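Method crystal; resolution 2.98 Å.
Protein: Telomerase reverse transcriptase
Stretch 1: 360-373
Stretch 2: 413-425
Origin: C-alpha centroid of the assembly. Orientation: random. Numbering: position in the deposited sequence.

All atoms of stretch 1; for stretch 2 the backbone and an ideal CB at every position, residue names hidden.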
# COMPACT_ATOMS: atom_id res chain seq x y z
N ASN A 360 34.16 13.84 -0.09
CA ASN A 360 35.24 13.38 -0.96
C ASN A 360 35.35 14.24 -2.21
O ASN A 360 36.46 14.51 -2.70
CB ASN A 360 35.03 11.91 -1.34
CG ASN A 360 34.71 11.04 -0.13
OD1 ASN A 360 33.55 10.82 0.20
ND2 ASN A 360 35.75 10.53 0.52
N GLN A 361 34.22 14.68 -2.75
CA GLN A 361 34.19 15.47 -3.98
C GLN A 361 34.26 16.96 -3.66
O GLN A 361 34.25 17.38 -2.50
CB GLN A 361 32.94 15.14 -4.79
CG GLN A 361 32.86 13.69 -5.28
CD GLN A 361 32.35 12.74 -4.21
OE1 GLN A 361 31.64 13.14 -3.29
NE2 GLN A 361 32.71 11.46 -4.34
N ASP A 362 34.34 17.78 -4.71
CA ASP A 362 34.44 19.22 -4.56
C ASP A 362 33.07 19.83 -4.26
O ASP A 362 32.05 19.14 -4.19
CB ASP A 362 35.06 19.84 -5.81
CG ASP A 362 36.53 19.51 -5.95
OD1 ASP A 362 37.24 19.49 -4.92
OD2 ASP A 362 36.98 19.28 -7.09
N ASN A 363 33.05 21.15 -4.10
CA ASN A 363 31.81 21.84 -3.74
C ASN A 363 30.84 21.91 -4.92
O ASN A 363 29.62 21.91 -4.71
CB ASN A 363 32.12 23.24 -3.23
CG ASN A 363 32.88 23.22 -1.91
OD1 ASN A 363 32.67 22.34 -1.08
ND2 ASN A 363 33.76 24.19 -1.72
N LYS A 364 31.35 21.96 -6.15
CA LYS A 364 30.51 21.99 -7.34
C LYS A 364 30.88 20.78 -8.20
O LYS A 364 31.80 20.83 -9.02
CB LYS A 364 30.67 23.32 -8.11
CG LYS A 364 32.11 23.76 -8.34
CD LYS A 364 32.17 24.99 -9.23
CE LYS A 364 33.57 25.22 -9.77
NZ LYS A 364 34.02 24.10 -10.65
N THR A 365 30.14 19.69 -8.01
CA THR A 365 30.38 18.45 -8.74
C THR A 365 29.44 18.27 -9.92
O THR A 365 29.82 17.60 -10.90
CB THR A 365 30.26 17.25 -7.80
OG1 THR A 365 30.86 17.56 -6.54
CG2 THR A 365 30.97 16.04 -8.39
N SER A 366 28.24 18.85 -9.87
CA SER A 366 27.28 18.83 -10.97
C SER A 366 26.92 17.40 -11.38
O SER A 366 27.19 16.95 -12.49
CB SER A 366 27.81 19.63 -12.17
OG SER A 366 26.89 19.62 -13.24
N TYR A 367 26.30 16.68 -10.44
CA TYR A 367 25.81 15.34 -10.73
C TYR A 367 24.72 15.39 -11.79
O TYR A 367 23.87 16.28 -11.80
CB TYR A 367 25.29 14.68 -9.46
CG TYR A 367 26.33 14.53 -8.37
CD1 TYR A 367 26.54 15.54 -7.44
CD2 TYR A 367 27.09 13.37 -8.26
CE1 TYR A 367 27.50 15.41 -6.45
CE2 TYR A 367 28.04 13.23 -7.27
CZ TYR A 367 28.24 14.25 -6.36
OH TYR A 367 29.19 14.12 -5.37
N TYR A 368 24.74 14.41 -12.70
CA TYR A 368 23.78 14.33 -13.80
C TYR A 368 22.86 13.14 -13.58
O TYR A 368 23.33 12.01 -13.38
CB TYR A 368 24.49 14.21 -15.14
CG TYR A 368 25.38 15.40 -15.46
CD1 TYR A 368 24.84 16.57 -15.98
CD2 TYR A 368 26.75 15.34 -15.25
CE1 TYR A 368 25.64 17.66 -16.27
CE2 TYR A 368 27.56 16.43 -15.54
CZ TYR A 368 27.00 17.58 -16.05
OH TYR A 368 27.80 18.66 -16.33
N VAL A 369 21.55 13.39 -13.62
CA VAL A 369 20.54 12.36 -13.39
C VAL A 369 19.56 12.38 -14.55
O VAL A 369 19.22 13.45 -15.08
CB VAL A 369 19.82 12.58 -12.04
CG1 VAL A 369 19.28 13.99 -11.96
CG2 VAL A 369 18.71 11.55 -11.83
N ARG A 370 19.10 11.20 -14.96
CA ARG A 370 18.11 11.05 -16.02
C ARG A 370 17.34 9.77 -15.71
O ARG A 370 17.83 8.67 -15.98
CB ARG A 370 18.77 11.00 -17.39
CG ARG A 370 17.83 10.74 -18.55
CD ARG A 370 18.62 10.40 -19.80
NE ARG A 370 19.53 9.28 -19.56
CZ ARG A 370 20.44 8.84 -20.42
NH1 ARG A 370 20.57 9.44 -21.60
NH2 ARG A 370 21.22 7.82 -20.11
N TYR A 371 16.15 9.92 -15.13
CA TYR A 371 15.46 8.79 -14.54
C TYR A 371 14.90 7.85 -15.60
O TYR A 371 14.38 8.28 -16.63
CB TYR A 371 14.34 9.27 -13.63
CG TYR A 371 13.58 8.13 -12.97
CD1 TYR A 371 14.08 7.51 -11.84
CD2 TYR A 371 12.37 7.68 -13.49
CE1 TYR A 371 13.40 6.47 -11.23
CE2 TYR A 371 11.68 6.64 -12.89
CZ TYR A 371 12.20 6.04 -11.77
OH TYR A 371 11.52 5.00 -11.17
N TYR A 372 15.01 6.55 -15.33
CA TYR A 372 14.37 5.50 -16.11
C TYR A 372 13.96 4.40 -15.15
O TYR A 372 14.76 3.96 -14.32
CB TYR A 372 15.30 4.95 -17.20
CG TYR A 372 15.43 5.86 -18.40
CD1 TYR A 372 14.46 5.87 -19.40
CD2 TYR A 372 16.52 6.70 -18.55
CE1 TYR A 372 14.57 6.70 -20.50
CE2 TYR A 372 16.64 7.53 -19.64
CZ TYR A 372 15.66 7.53 -20.61
OH TYR A 372 15.78 8.35 -21.71
N ALA A 373 12.70 3.95 -15.26
CA ALA A 373 12.15 2.99 -14.32
C ALA A 373 12.91 1.67 -14.29
O ALA A 373 12.68 0.86 -13.38
CB ALA A 373 10.68 2.72 -14.65
N UNK A 413 8.79 15.77 -21.81
CA UNK A 413 9.79 14.84 -22.30
C UNK A 413 10.75 14.43 -21.18
O UNK A 413 10.69 14.95 -20.06
CB UNK A 413 10.56 15.46 -23.47
N UNK A 414 11.63 13.50 -21.50
CA UNK A 414 12.66 13.03 -20.58
C UNK A 414 13.95 13.79 -20.85
O UNK A 414 14.49 13.72 -21.96
CB UNK A 414 12.88 11.52 -20.72
N UNK A 415 14.44 14.51 -19.85
CA UNK A 415 15.63 15.34 -19.99
C UNK A 415 16.57 15.11 -18.82
O UNK A 415 16.15 14.80 -17.71
CB UNK A 415 15.25 16.82 -20.09
N UNK A 416 17.87 15.27 -19.09
CA UNK A 416 18.89 15.11 -18.06
C UNK A 416 18.93 16.33 -17.15
O UNK A 416 18.96 17.47 -17.64
CB UNK A 416 20.26 14.88 -18.69
N UNK A 417 18.93 16.09 -15.85
CA UNK A 417 18.92 17.15 -14.84
C UNK A 417 20.31 17.25 -14.23
O UNK A 417 20.92 16.23 -13.90
CB UNK A 417 17.87 16.88 -13.76
N UNK A 418 20.81 18.48 -14.10
CA UNK A 418 22.12 18.75 -13.50
C UNK A 418 21.90 19.41 -12.15
O UNK A 418 21.41 20.54 -12.07
CB UNK A 418 22.98 19.63 -14.41
N UNK A 419 22.27 18.71 -11.08
CA UNK A 419 22.18 19.23 -9.72
C UNK A 419 23.56 19.26 -9.09
O UNK A 419 24.28 18.26 -9.10
CB UNK A 419 21.22 18.39 -8.87
N UNK A 420 23.93 20.42 -8.55
CA UNK A 420 25.22 20.58 -7.89
C UNK A 420 25.12 20.21 -6.41
O UNK A 420 24.04 20.14 -5.83
CB UNK A 420 25.72 22.02 -8.05
N UNK A 421 26.29 19.98 -5.80
CA UNK A 421 26.35 19.57 -4.40
C UNK A 421 25.68 20.59 -3.49
O UNK A 421 24.95 20.23 -2.56
CB UNK A 421 27.80 19.36 -3.97
N UNK A 422 25.93 21.88 -3.73
CA UNK A 422 25.33 22.91 -2.90
C UNK A 422 23.81 22.87 -2.91
O UNK A 422 23.16 23.00 -1.87
CB UNK A 422 25.81 24.29 -3.36
N UNK A 423 23.22 22.70 -4.10
CA UNK A 423 21.77 22.63 -4.20
C UNK A 423 21.22 21.37 -3.53
O UNK A 423 20.18 21.43 -2.86
CB UNK A 423 21.34 22.67 -5.67
N UNK A 424 21.91 20.24 -3.69
CA UNK A 424 21.45 18.99 -3.10
C UNK A 424 21.39 19.09 -1.58
O UNK A 424 20.40 18.69 -0.95
CB UNK A 424 22.36 17.84 -3.52
N UNK A 425 22.45 19.62 -0.97
CA UNK A 425 22.45 19.78 0.48
C UNK A 425 21.41 20.80 0.93
O UNK A 425 20.84 20.65 2.02
CB UNK A 425 23.84 20.20 0.97

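Position 413 lies beyond the reach of stretch 1, which asks nothing of it; the deposited residue is Lys413. At 414 CA-to-CB points toward stretch 1, and the ideal CB is 4.4 Å from Tyr372 OH. A small or medium side chain, polar or not, would suit. It is Thr414, whose OG1 stops 3.8 Å from Tyr372 OH, a contact rather than a bond.

Position 415 points away and accepts almost anything; it is Lys415. At 416 the bond runs sideways, with the CB 4.4 Å from Arg370 CB. The methylenes of Arg370 offer something to lean on, so a beta-branched, aliphatic or polar residue would fit. Thr416 sets its CG2 3.6 Å from Arg370 CD.

Position 417 begins an antiparallel pairing: the N of 417 donates to Val369 O at 2.8 Å and Val369 N to the O of 417 at 2.9 Å, both nearly straight. The CB shares a sheet face with Val369, which favours valine, isoleucine or another apolar residue comfortable in a strand. Ile417 comes closest through CB, 3.7 Å from Val369 CG1, while its end leads away.

Position 418 forms a non-hydrogen-bonded pair and turns to the other face, that of Tyr368. Its CB is already 3.8 Å from Tyr368 CE1 and 4.1 Å from Ser366 OG, so a small residue suffices. Ala418 meets the ring with its methyl alone.

Position 419 returns to the face of Tyr367 and Val369. The N of 419 donates to Tyr367 O at 3.0 Å; the return bond, Tyr367 N to the O of 419, is weak despite its 2.9 Å because its angle is only 119°. Many strand-compatible side chains would serve. Leu419 is deposited; its side chain comes no closer to stretch 1 than CB, 4.5 Å from Tyr367 O, so its part here is mostly its backbone.

At 420 the bond runs sideways past Ser366 and Lys364, where a flexible chain can lie along the backbone. Gln420 does so: CG is 3.9 Å from Ser366 CA, and NE2 is 3.4 Å from Lys364 CB. It also occupies the N-cap position.

Position 421 points toward a cluster of carbonyls, its CB a tight 3.2 Å from Asn363 O. A long, slim donor is the natural answer. Lys421, extended throughout, passes Asp362 O with CD at 3.3 Å and reaches Asn363 OD1 with NZ at 3.5 Å, a weak hydrogen bond.

Position 422 has room for a CB, yet holds Gly422. Position 423 is out of reach: Asn423. Position 424 points toward stretch 1 from a distance, inviting a long apolar chain; Ile424 CD1 arrives 3.9 Å from Tyr367 CD1. Position 425, unconstrained here, is Leu425.

Stretch 2 (413-425) KTKTIALQKGNIL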
# COMPACT_ATOMS: atom_id res chain seq x y z
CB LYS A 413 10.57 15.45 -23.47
CG LYS A 413 9.70 16.14 -24.52
CD LYS A 413 8.69 15.18 -25.12
CE LYS A 413 7.78 15.89 -26.11
NZ LYS A 413 6.74 14.98 -26.67
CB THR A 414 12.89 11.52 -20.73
OG1 THR A 414 13.28 11.22 -22.07
CG2 THR A 414 11.61 10.76 -20.39
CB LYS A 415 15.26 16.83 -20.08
CG LYS A 415 16.37 17.71 -20.65
CD LYS A 415 16.66 17.35 -22.10
CE LYS A 415 18.06 17.77 -22.51
NZ LYS A 415 19.10 16.98 -21.79
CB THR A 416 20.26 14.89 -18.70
OG1 THR A 416 20.61 16.03 -19.49
CG2 THR A 416 20.24 13.65 -19.59
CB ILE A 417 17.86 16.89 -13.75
CG1 ILE A 417 16.47 16.78 -14.37
CG2 ILE A 417 17.89 17.99 -12.70
CD1 ILE A 417 15.99 18.05 -15.04
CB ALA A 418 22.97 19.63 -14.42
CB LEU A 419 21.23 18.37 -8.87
CG LEU A 419 19.77 18.30 -9.31
CD1 LEU A 419 18.97 17.43 -8.35
CD2 LEU A 419 19.16 19.70 -9.40
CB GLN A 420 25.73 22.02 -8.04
CG GLN A 420 26.46 22.28 -9.35
CD GLN A 420 27.30 23.54 -9.30
OE1 GLN A 420 27.23 24.32 -8.36
NE2 GLN A 420 28.12 23.74 -10.33
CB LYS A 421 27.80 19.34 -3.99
CG LYS A 421 28.01 19.23 -2.49
CD LYS A 421 29.49 19.24 -2.14
CE LYS A 421 29.70 19.28 -0.64
NZ LYS A 421 31.15 19.31 -0.29
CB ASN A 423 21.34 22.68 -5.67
CG ASN A 423 22.05 23.77 -6.44
OD1 ASN A 423 22.71 23.52 -7.45
ND2 ASN A 423 21.92 25.01 -5.97
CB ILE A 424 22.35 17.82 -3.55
CG1 ILE A 424 22.26 17.63 -5.07
CG2 ILE A 424 21.96 16.54 -2.83
CD1 ILE A 424 23.30 16.68 -5.62
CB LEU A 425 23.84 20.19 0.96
CG LEU A 425 24.93 19.12 0.80
CD1 LEU A 425 26.28 19.66 1.27
CD2 LEU A 425 24.56 17.86 1.56
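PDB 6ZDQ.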